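PDB 4O1R: replicative DNA helicase from Nostoc punctiforme, which carries an intein of the Hint fold that probably excises itself by protein splicing and joins the flanking host sequences. Local coordinates for residues L36-M41 against N82-L87; L66-R71 against L96-N101; K77-N82 against I106-I111. All coordinates share one frame; numbering follows the deposited sequence. Where two conformers were deposited one is given.

Interaction 1: L36-M41 against N82-L87; sequences LNEATM and NGWKRL
E38 and W84 meet through a single hydrogen bond: the indole NE1 of W84 donates to OE2 of E38 over 2.7 Å, and the bond is nearly straight, with an N-H...O angle of 165°. OE2 lies at the edge of the indole, almost in the ring plane, whereas the N-H reaches the carboxylate from above the plane of the carboxylate; the two flat groups stand nearly perpendicular, 84° apart. The E38 chain is extended beyond CG (chi2 -159°), which carries the carboxylate out to the indole. The second oxygen, OE1, stays 3.7 Å from NE1. Behind this one close point the contact is thin, for the backbones remain well apart, E38 CA and G83 CA being separated by 10.4 Å, and E38 projects from an exposed turn. That turn has its own brace: OD1 of N37 accepts from the backbone N of A39 at 2.9 Å, an Asx turn within the reversal after strand 31-37. The close packing belongs to the ring end, where W84 rests on L79 and I139 and makes an edge-to-face contact with H141. The bond thus ties the hairpin turn between strands 31-37 and 42-55 to edge strand 83-86, which pairs with strand 77-80 in a four-stranded antiparallel sheet.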
loop_
_atom_site.group_PDB
_atom_site.type_symbol
_atom_site.label_atom_id
_atom_site.label_comp_id
_atom_site.label_asym_id
_atom_site.label_seq_id
_atom_site.Cartn_x
_atom_site.Cartn_y
_atom_site.Cartn_z
ATOM N N LEU A 36 6.526 2.277 6.642
ATOM C CA LEU A 36 6.298 2.723 7.999
ATOM C C LEU A 36 7.108 1.902 8.997
ATOM O O LEU A 36 7.057 0.672 8.984
ATOM C CB LEU A 36 4.807 2.599 8.321
ATOM C CG LEU A 36 4.396 2.972 9.751
ATOM C CD1 LEU A 36 4.519 4.461 10.008
ATOM C CD2 LEU A 36 2.976 2.498 9.993
ATOM N N ASN A 37 7.861 2.589 9.846
ATOM C CA ASN A 37 8.400 1.958 11.047
ATOM C C ASN A 37 7.335 2.075 12.139
ATOM O O ASN A 37 7.071 3.160 12.629
ATOM C CB ASN A 37 9.717 2.623 11.469
ATOM C CG ASN A 37 10.313 2.002 12.711
ATOM O OD1 ASN A 37 9.608 1.393 13.517
ATOM N ND2 ASN A 37 11.624 2.152 12.872
ATOM N N GLU A 38 6.710 0.956 12.493
ATOM C CA GLU A 38 5.588 0.968 13.431
ATOM C C GLU A 38 5.963 1.312 14.869
ATOM O O GLU A 38 5.108 1.725 15.656
ATOM C CB GLU A 38 4.866 -0.371 13.403
ATOM C CG GLU A 38 3.654 -0.396 12.520
ATOM C CD GLU A 38 2.729 -1.523 12.910
ATOM O OE1 GLU A 38 1.805 -1.291 13.731
ATOM O OE2 GLU A 38 2.960 -2.646 12.424
ATOM N N ALA A 39 7.235 1.142 15.210
ATOM C CA ALA A 39 7.711 1.470 16.555
ATOM C C ALA A 39 7.824 2.981 16.754
ATOM O O ALA A 39 7.506 3.494 17.829
ATOM C CB ALA A 39 9.034 0.790 16.831
ATOM N N THR A 40 8.271 3.689 15.718
ATOM C CA THR A 40 8.419 5.144 15.778
ATOM C C THR A 40 7.212 5.856 15.172
ATOM O O THR A 40 7.027 7.059 15.370
ATOM C CB THR A 40 9.694 5.621 15.042
ATOM O OG1 THR A 40 9.605 5.264 13.655
ATOM C CG2 THR A 40 10.937 4.985 15.634
ATOM N N MET A 41 6.399 5.104 14.427
ATOM C CA MET A 41 5.309 5.661 13.622
ATOM C C MET A 41 5.805 6.742 12.656
ATOM O O MET A 41 5.141 7.746 12.416
ATOM C CB MET A 41 4.126 6.124 14.491
ATOM C CG MET A 41 3.428 4.978 15.209
ATOM S SD MET A 41 2.743 3.726 14.098
ATOM C CE MET A 41 1.346 4.608 13.399
ATOM N N ASN A 82 -6.458 0.195 15.630
ATOM C CA ASN A 82 -6.561 -1.065 16.355
ATOM C C ASN A 82 -5.854 -2.223 15.642
ATOM O O ASN A 82 -6.172 -3.389 15.891
ATOM C CB ASN A 82 -8.020 -1.371 16.724
ATOM C CG ASN A 82 -8.484 -0.538 17.904
ATOM O OD1 ASN A 82 -7.825 -0.519 18.941
ATOM N ND2 ASN A 82 -9.581 0.196 17.737
ATOM N N GLY A 83 -4.880 -1.895 14.793
ATOM C CA GLY A 83 -4.045 -2.921 14.174
ATOM C C GLY A 83 -4.274 -3.085 12.687
ATOM O O GLY A 83 -5.134 -2.438 12.069
ATOM N N TRP A 84 -3.486 -3.966 12.088
ATOM C CA TRP A 84 -3.625 -4.251 10.656
ATOM C C TRP A 84 -4.907 -5.040 10.405
ATOM O O TRP A 84 -5.238 -5.964 11.160
ATOM C CB TRP A 84 -2.417 -5.058 10.165
ATOM C CG TRP A 84 -1.138 -4.298 10.238
ATOM C CD1 TRP A 84 -0.218 -4.335 11.254
ATOM C CD2 TRP A 84 -0.632 -3.370 9.273
ATOM N NE1 TRP A 84 0.829 -3.488 10.975
ATOM C CE2 TRP A 84 0.610 -2.891 9.763
ATOM C CE3 TRP A 84 -1.095 -2.915 8.028
ATOM C CZ2 TRP A 84 1.393 -1.968 9.054
ATOM C CZ3 TRP A 84 -0.310 -1.996 7.319
ATOM C CH2 TRP A 84 0.917 -1.536 7.843
ATOM N N LYS A 85 -5.632 -4.660 9.355
ATOM C CA LYS A 85 -6.891 -5.321 8.987
ATOM C C LYS A 85 -6.965 -5.525 7.482
ATOM O O LYS A 85 -6.536 -4.661 6.701
ATOM C CB LYS A 85 -8.097 -4.468 9.401
ATOM C CG LYS A 85 -8.254 -4.252 10.899
ATOM C CD LYS A 85 -9.665 -3.839 11.215
ATOM C CE LYS A 85 -9.844 -3.638 12.689
ATOM N NZ LYS A 85 -11.197 -3.082 12.948
ATOM N N ARG A 86 -7.501 -6.672 7.086
ATOM C CA ARG A 86 -7.817 -6.924 5.682
ATOM C C ARG A 86 -8.789 -5.885 5.151
ATOM O O ARG A 86 -9.704 -5.446 5.869
ATOM C CB ARG A 86 -8.487 -8.284 5.549
ATOM C CG ARG A 86 -7.617 -9.473 5.922
ATOM C CD ARG A 86 -8.466 -10.726 6.080
ATOM N NE ARG A 86 -9.200 -11.031 4.844
ATOM C CZ ARG A 86 -8.966 -12.073 4.052
ATOM N NH1 ARG A 86 -7.983 -12.924 4.324
ATOM N NH2 ARG A 86 -9.716 -12.233 2.963
ATOM N N LEU A 87 -8.620 -5.516 3.886
ATOM C CA LEU A 87 -9.562 -4.626 3.227
ATOM C C LEU A 87 -11.006 -5.118 3.406
ATOM O O LEU A 87 -11.916 -4.317 3.690
ATOM C CB LEU A 87 -9.202 -4.469 1.735
ATOM C CG LEU A 87 -10.156 -3.588 0.909
ATOM C CD1 LEU A 87 -9.412 -2.923 -0.247
ATOM C CD2 LEU A 87 -11.352 -4.392 0.388
#

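Interaction 2: L66-R71 against L96-N101; sequences LGRKIR and LALPRN. Unlike the reference sequence in segment 96-101: A97 (reference Cys).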
loop_
_atom_site.group_PDB
_atom_site.type_symbol
_atom_site.label_atom_id
_atom_site.label_comp_id
_atom_site.label_asym_id
_atom_site.label_seq_id
_atom_site.Cartn_x
_atom_site.Cartn_y
_atom_site.Cartn_z
ATOM N N LEU A 66 -9.575 12.419 2.267
ATOM C CA LEU A 66 -8.634 13.348 1.619
ATOM C C LEU A 66 -8.523 13.109 0.128
ATOM O O LEU A 66 -7.877 13.889 -0.588
ATOM C CB LEU A 66 -7.239 13.222 2.223
ATOM C CG LEU A 66 -7.005 13.790 3.619
ATOM C CD1 LEU A 66 -5.566 13.626 3.911
ATOM C CD2 LEU A 66 -7.356 15.252 3.734
ATOM N N GLY A 67 -9.119 12.013 -0.339
ATOM C CA GLY A 67 -9.163 11.698 -1.764
ATOM C C GLY A 67 -8.144 10.686 -2.235
ATOM O O GLY A 67 -8.029 10.441 -3.442
ATOM N N ARG A 68 -7.414 10.066 -1.313
ATOM C CA ARG A 68 -6.473 9.017 -1.703
ATOM C C ARG A 68 -7.251 7.775 -2.104
ATOM O O ARG A 68 -8.350 7.545 -1.606
ATOM C CB ARG A 68 -5.491 8.750 -0.579
ATOM C CG ARG A 68 -4.852 10.067 -0.157
ATOM C CD ARG A 68 -3.434 9.949 0.206
ATOM N NE ARG A 68 -2.972 11.224 0.753
ATOM C CZ ARG A 68 -1.959 11.339 1.604
ATOM N NH1 ARG A 68 -1.288 10.257 2.013
ATOM N NH2 ARG A 68 -1.618 12.541 2.042
ATOM N N LYS A 69 -6.712 7.015 -3.046
ATOM C CA LYS A 69 -7.457 5.914 -3.645
ATOM C C LYS A 69 -6.481 4.813 -4.000
ATOM O O LYS A 69 -5.378 5.091 -4.487
ATOM C CB LYS A 69 -8.126 6.394 -4.937
ATOM C CG LYS A 69 -9.141 5.441 -5.530
ATOM C CD LYS A 69 -9.640 5.955 -6.872
ATOM C CE LYS A 69 -10.583 7.129 -6.727
ATOM N NZ LYS A 69 -11.165 7.503 -8.045
ATOM N N ILE A 70 -6.884 3.568 -3.772
ATOM C CA ILE A 70 -6.056 2.428 -4.131
ATOM C C ILE A 70 -6.955 1.265 -4.489
ATOM O O ILE A 70 -8.084 1.177 -4.003
ATOM C CB ILE A 70 -5.076 2.075 -2.980
ATOM C CG1 ILE A 70 -3.956 1.122 -3.435
ATOM C CG2 ILE A 70 -5.842 1.552 -1.753
ATOM C CD1 ILE A 70 -2.865 0.957 -2.376
ATOM N N ARG A 71 -6.449 0.381 -5.342
ATOM C CA ARG A 71 -7.173 -0.836 -5.723
ATOM C C ARG A 71 -6.377 -2.033 -5.257
ATOM O O ARG A 71 -5.242 -2.238 -5.688
ATOM C CB ARG A 71 -7.440 -0.881 -7.233
ATOM C CG ARG A 71 -8.400 0.249 -7.616
ATOM C CD ARG A 71 -8.616 0.382 -9.091
ATOM N NE ARG A 71 -9.397 -0.729 -9.602
ATOM C CZ ARG A 71 -9.050 -1.470 -10.646
ATOM N NH1 ARG A 71 -7.923 -1.207 -11.300
ATOM N NH2 ARG A 71 -9.841 -2.461 -11.039
ATOM N N LEU A 96 -7.544 4.856 8.441
ATOM C CA LEU A 96 -6.312 4.172 8.038
ATOM C C LEU A 96 -5.126 5.112 8.143
ATOM O O LEU A 96 -5.267 6.331 7.967
ATOM C CB LEU A 96 -6.390 3.711 6.582
ATOM C CG LEU A 96 -7.526 2.800 6.170
ATOM C CD1 LEU A 96 -7.330 2.479 4.699
ATOM C CD2 LEU A 96 -7.486 1.549 7.030
ATOM N N ALA A 97 -3.952 4.531 8.400
ATOM C CA ALA A 97 -2.716 5.302 8.454
ATOM C C ALA A 97 -2.219 5.638 7.064
ATOM O O ALA A 97 -2.066 4.751 6.206
ATOM C CB ALA A 97 -1.644 4.521 9.190
ATOM N N LEU A 98 -1.958 6.923 6.856
ATOM C CA LEU A 98 -1.457 7.428 5.581
ATOM C C LEU A 98 -0.323 8.393 5.865
ATOM O O LEU A 98 -0.359 9.081 6.877
ATOM C CB LEU A 98 -2.585 8.172 4.837
ATOM C CG LEU A 98 -3.553 7.439 3.897
ATOM C CD1 LEU A 98 -4.355 6.366 4.589
ATOM C CD2 LEU A 98 -4.513 8.419 3.276
ATOM N N PRO A 99 0.681 8.471 4.969
ATOM C CA PRO A 99 1.715 9.494 5.145
ATOM C C PRO A 99 1.170 10.899 4.970
ATOM O O PRO A 99 0.287 11.138 4.133
ATOM C CB PRO A 99 2.718 9.201 4.021
ATOM C CG PRO A 99 2.350 7.953 3.429
ATOM C CD PRO A 99 0.948 7.596 3.817
ATOM N N ARG A 100 1.707 11.827 5.761
ATOM C CA ARG A 100 1.426 13.239 5.577
ATOM C C ARG A 100 2.087 13.699 4.279
ATOM O O ARG A 100 2.989 13.023 3.765
ATOM C CB ARG A 100 1.932 14.050 6.779
ATOM C CG ARG A 100 1.199 13.719 8.070
ATOM C CD ARG A 100 1.439 14.757 9.166
ATOM N NE ARG A 100 0.567 14.527 10.323
ATOM C CZ ARG A 100 -0.683 14.978 10.438
ATOM N NH1 ARG A 100 -1.238 15.697 9.466
ATOM N NH2 ARG A 100 -1.388 14.704 11.531
ATOM N N ASN A 101 1.624 14.829 3.749
ATOM C CA ASN A 101 2.141 15.376 2.489
ATOM C C ASN A 101 3.637 15.687 2.555
ATOM O O ASN A 101 4.372 15.470 1.589
ATOM C CB ASN A 101 1.344 16.619 2.076
ATOM C CG ASN A 101 -0.096 16.295 1.695
ATOM O OD1 ASN A 101 -0.375 15.263 1.082
ATOM N ND2 ASN A 101 -1.017 17.191 2.046
#
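R68 reaches across to strand 95-99 and turns its guanidinium group onto the carbonyl oxygen of P99. NH1 is the main donor, 2.8 Å from P99 O with an N-H...O angle of 152°; it lies in the carbonyl plane, and the oxygen in turn sits close to the guanidinium plane, at its edge. NH2 adds a weak bond to the same P99 O at 3.2 Å, so both terminal nitrogens share one acceptor. Near the tip of the arginine side chain, the side-chain oxygen OD1 of N101 comes within 3.1 Å of R68 NH2, its amide plane turned 37° from the guanidinium.

The aliphatic part of the arginine is used as well. Its CB, CG and CD run alongside L98, whose CD2 methyl comes closest to R68 CD at 3.6 Å, the two side chains passing in opposite directions. A bend at chi2 (-143°), away from a fully extended chain, directs the guanidinium past this methyl to the P99 carbonyl. L98 CB, 3.7 Å from R68 NH1, lies beside the charged end.

Further out, NH1 also donates to the backbone oxygen of N137, which gives this nitrogen a second acceptor and links the arginine to the C-terminal part of the intein, where the next residue, I138, touches both R68 and L98. The backbone of L98 pairs with Y107, holding strand 95-99 against strand 106-126. R68 itself lies in the turn between strands 57-64 and 69-72, so its side chain spans from the turn of that hairpin to the end of strand 95-99, with strands 106-126 and 138-141 close by.

Interaction 3: K77-N82 against I106-I111; sequences KFLTIN and IYWDEI. Unlike the reference sequence in segment 106-111: I106 (reference Val). With NA (sodium ion), chain D.
The backbones of 77-82 and 106-111 do not pair: their CA atoms come no nearer than 7.9 Å, between T80 and W108, and the gap is bridged by the W108 side chain. With CG anti to its carbonyl carbon (chi1 -63°), the indole reaches the L79-I81 backbone, where its CZ3 lies 3.4 Å from L79 O, the oxygen being at the ring edge. I81 CD1 sits over one face, 4.0 Å from the centroid of the six-membered ring of W108 in a CH-pi contact, and the two side chains cross at about a right angle. On the opposite face lies I106 CD1, so the indole is held between two isoleucine methyls. L79 adds a looser contact, its CG 4.1 Å from W108 CH2.

Beyond I81 the chain turns. T80 OG1 accepts from N82 N at 3.1 Å, forming an ST turn, and bonds in turn to G83 O. The backbone oxygen I81 O coordinates the sodium ion at 2.4 Å; four waters are also bound to the metal, one of them donating to N82 OD1. The indole therefore joins the end of strand 77-80 to the long strand 106-126. Strand 95-99 lies between the two, its A97 pairing with L79 through the backbone and touching W108, while strand 83-86 lies next to strand 77-80.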
loop_
_atom_site.group_PDB
_atom_site.type_symbol
_atom_site.label_atom_id
_atom_site.label_comp_id
_atom_site.label_asym_id
_atom_site.label_seq_id
_atom_site.Cartn_x
_atom_site.Cartn_y
_atom_site.Cartn_z
ATOM N N LYS A 77 -3.836 -6.033 3.646
ATOM C CA LYS A 77 -3.988 -5.368 4.948
ATOM C C LYS A 77 -3.554 -3.900 4.928
ATOM O O LYS A 77 -2.593 -3.507 4.249
ATOM C CB LYS A 77 -3.253 -6.130 6.053
ATOM C CG LYS A 77 -3.866 -7.514 6.356
ATOM C CD LYS A 77 -3.251 -8.163 7.590
ATOM C CE LYS A 77 -3.934 -9.484 7.897
ATOM N NZ LYS A 77 -3.480 -10.056 9.186
ATOM N N PHE A 78 -4.317 -3.112 5.680
ATOM C CA PHE A 78 -4.112 -1.682 5.898
ATOM C C PHE A 78 -4.061 -1.446 7.399
ATOM O O PHE A 78 -4.546 -2.275 8.175
ATOM C CB PHE A 78 -5.268 -0.896 5.280
ATOM C CG PHE A 78 -5.324 -1.022 3.785
ATOM C CD1 PHE A 78 -5.912 -2.133 3.187
ATOM C CD2 PHE A 78 -4.755 -0.052 2.966
ATOM C CE1 PHE A 78 -5.940 -2.265 1.806
ATOM C CE2 PHE A 78 -4.790 -0.182 1.580
ATOM C CZ PHE A 78 -5.380 -1.292 1.006
ATOM N N LEU A 79 -3.464 -0.334 7.823
ATOM C CA LEU A 79 -3.258 -0.128 9.256
ATOM C C LEU A 79 -4.341 0.756 9.864
ATOM O O LEU A 79 -4.533 1.901 9.438
ATOM C CB LEU A 79 -1.879 0.492 9.510
ATOM C CG LEU A 79 -1.536 0.720 10.990
ATOM C CD1 LEU A 79 -1.569 -0.571 11.789
ATOM C CD2 LEU A 79 -0.181 1.385 11.115
ATOM N N THR A 80 -5.049 0.219 10.851
ATOM C CA THR A 80 -6.006 1.011 11.624
ATOM C C THR A 80 -5.422 1.289 13.016
ATOM O O THR A 80 -4.385 0.729 13.381
ATOM C CB THR A 80 -7.352 0.277 11.817
ATOM O OG1 THR A 80 -7.209 -0.759 12.811
ATOM C CG2 THR A 80 -7.865 -0.295 10.497
ATOM N N ILE A 81 -6.106 2.121 13.804
ATOM C CA ILE A 81 -5.656 2.443 15.161
ATOM C C ILE A 81 -5.728 1.216 16.072
ATOM O O ILE A 81 -5.141 1.210 17.160
ATOM C CB ILE A 81 -6.497 3.625 15.739
ATOM C CG1 ILE A 81 -5.792 4.316 16.914
ATOM C CG2 ILE A 81 -7.900 3.174 16.139
ATOM C CD1 ILE A 81 -4.561 5.030 16.518
ATOM N N ASN A 82 -6.458 0.195 15.630
ATOM C CA ASN A 82 -6.561 -1.065 16.355
ATOM C C ASN A 82 -5.854 -2.223 15.642
ATOM O O ASN A 82 -6.172 -3.389 15.891
ATOM C CB ASN A 82 -8.020 -1.371 16.724
ATOM C CG ASN A 82 -8.484 -0.538 17.904
ATOM O OD1 ASN A 82 -7.825 -0.519 18.941
ATOM N ND2 ASN A 82 -9.581 0.196 17.737
ATOM N N ILE A 106 2.596 10.224 10.120
ATOM C CA ILE A 106 1.372 9.696 9.534
ATOM C C ILE A 106 0.146 10.448 10.055
ATOM O O ILE A 106 0.193 11.141 11.083
ATOM C CB ILE A 106 1.228 8.145 9.721
ATOM C CG1 ILE A 106 1.152 7.746 11.197
ATOM C CG2 ILE A 106 2.349 7.399 8.984
ATOM C CD1 ILE A 106 -0.253 7.680 11.748
ATOM N N TYR A 107 -0.949 10.327 9.314
ATOM C CA TYR A 107 -2.238 10.838 9.741
ATOM C C TYR A 107 -3.269 9.738 9.528
ATOM O O TYR A 107 -3.091 8.851 8.688
ATOM C CB TYR A 107 -2.594 12.180 9.091
ATOM C CG TYR A 107 -3.107 12.039 7.708
ATOM C CD1 TYR A 107 -4.469 12.070 7.454
ATOM C CD2 TYR A 107 -2.235 11.845 6.647
ATOM C CE1 TYR A 107 -4.941 11.916 6.190
ATOM C CE2 TYR A 107 -2.702 11.694 5.377
ATOM C CZ TYR A 107 -4.052 11.726 5.151
ATOM O OH TYR A 107 -4.521 11.567 3.870
ATOM N N TRP A 108 -4.348 9.796 10.295
ATOM C CA TRP A 108 -5.390 8.775 10.240
ATOM C C TRP A 108 -6.579 9.267 9.437
ATOM O O TRP A 108 -7.413 10.010 9.960
ATOM C CB TRP A 108 -5.833 8.435 11.661
ATOM C CG TRP A 108 -4.728 7.849 12.477
ATOM C CD1 TRP A 108 -3.934 8.506 13.372
ATOM C CD2 TRP A 108 -4.265 6.488 12.453
ATOM N NE1 TRP A 108 -3.021 7.637 13.918
ATOM C CE2 TRP A 108 -3.203 6.391 13.374
ATOM C CE3 TRP A 108 -4.663 5.333 11.760
ATOM C CZ2 TRP A 108 -2.515 5.193 13.610
ATOM C CZ3 TRP A 108 -3.972 4.140 12.001
ATOM C CH2 TRP A 108 -2.915 4.081 12.920
ATOM N N ASP A 109 -6.661 8.853 8.178
ATOM C CA ASP A 109 -7.707 9.346 7.287
ATOM C C ASP A 109 -8.913 8.414 7.319
ATOM O O ASP A 109 -8.779 7.203 7.480
ATOM C CB ASP A 109 -7.173 9.481 5.857
ATOM C CG ASP A 109 -7.972 10.473 5.011
ATOM O OD1 ASP A 109 -8.886 11.154 5.524
ATOM O OD2 ASP A 109 -7.629 10.575 3.830
ATOM N N GLU A 110 -10.086 8.982 7.122
ATOM C CA GLU A 110 -11.330 8.233 7.120
ATOM C C GLU A 110 -11.592 7.575 5.764
ATOM O O GLU A 110 -11.450 8.221 4.715
ATOM C CB GLU A 110 -12.461 9.223 7.415
ATOM C CG GLU A 110 -13.805 8.567 7.581
ATOM C CD GLU A 110 -14.955 9.530 7.453
ATOM O OE1 GLU A 110 -14.918 10.407 6.564
ATOM O OE2 GLU A 110 -15.918 9.370 8.208
ATOM N N ILE A 111 -12.004 6.308 5.784
ATOM C CA ILE A 111 -12.489 5.637 4.573
ATOM C C ILE A 111 -13.881 6.150 4.232
ATOM O O ILE A 111 -14.784 6.124 5.092
ATOM C CB ILE A 111 -12.565 4.117 4.780
ATOM C CG1 ILE A 111 -11.169 3.544 5.032
ATOM C CG2 ILE A 111 -13.211 3.432 3.555
ATOM C CD1 ILE A 111 -11.187 2.145 5.596
HETATM NA NA NA D . -4.027 1.191 19.225
HETATM O O HOH W 1 -6.085 1.083 20.065
HETATM O O HOH W 2 -4.084 3.469 20.175
HETATM O O HOH W 3 -2.261 2.169 17.884
HETATM O O HOH W 4 -3.848 -0.928 19.406
#

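The three interactions interlock along the chain: their first segments, 36-41, 66-71 and 77-82, all start before the second segments 82-87, 96-101 and 106-111, so each crosses the others. Interactions 1 and 3 share N82 and have centres 8 Å apart; they meet in the paired strands 77-80 and 83-86, where K85 N lies 2.9 Å from F78 O. Interactions 2 and 3 lie 9 Å apart between centres and join through strands 95-99 and 106-126, neighbours in the seven-stranded sheet. Interactions 1 and 2, about 14 Å apart between centres, do not touch. Interactions 1 and 3 connect the two larger sheets, while interaction 2 ties together parts of one of them, within the all-beta body of the intein.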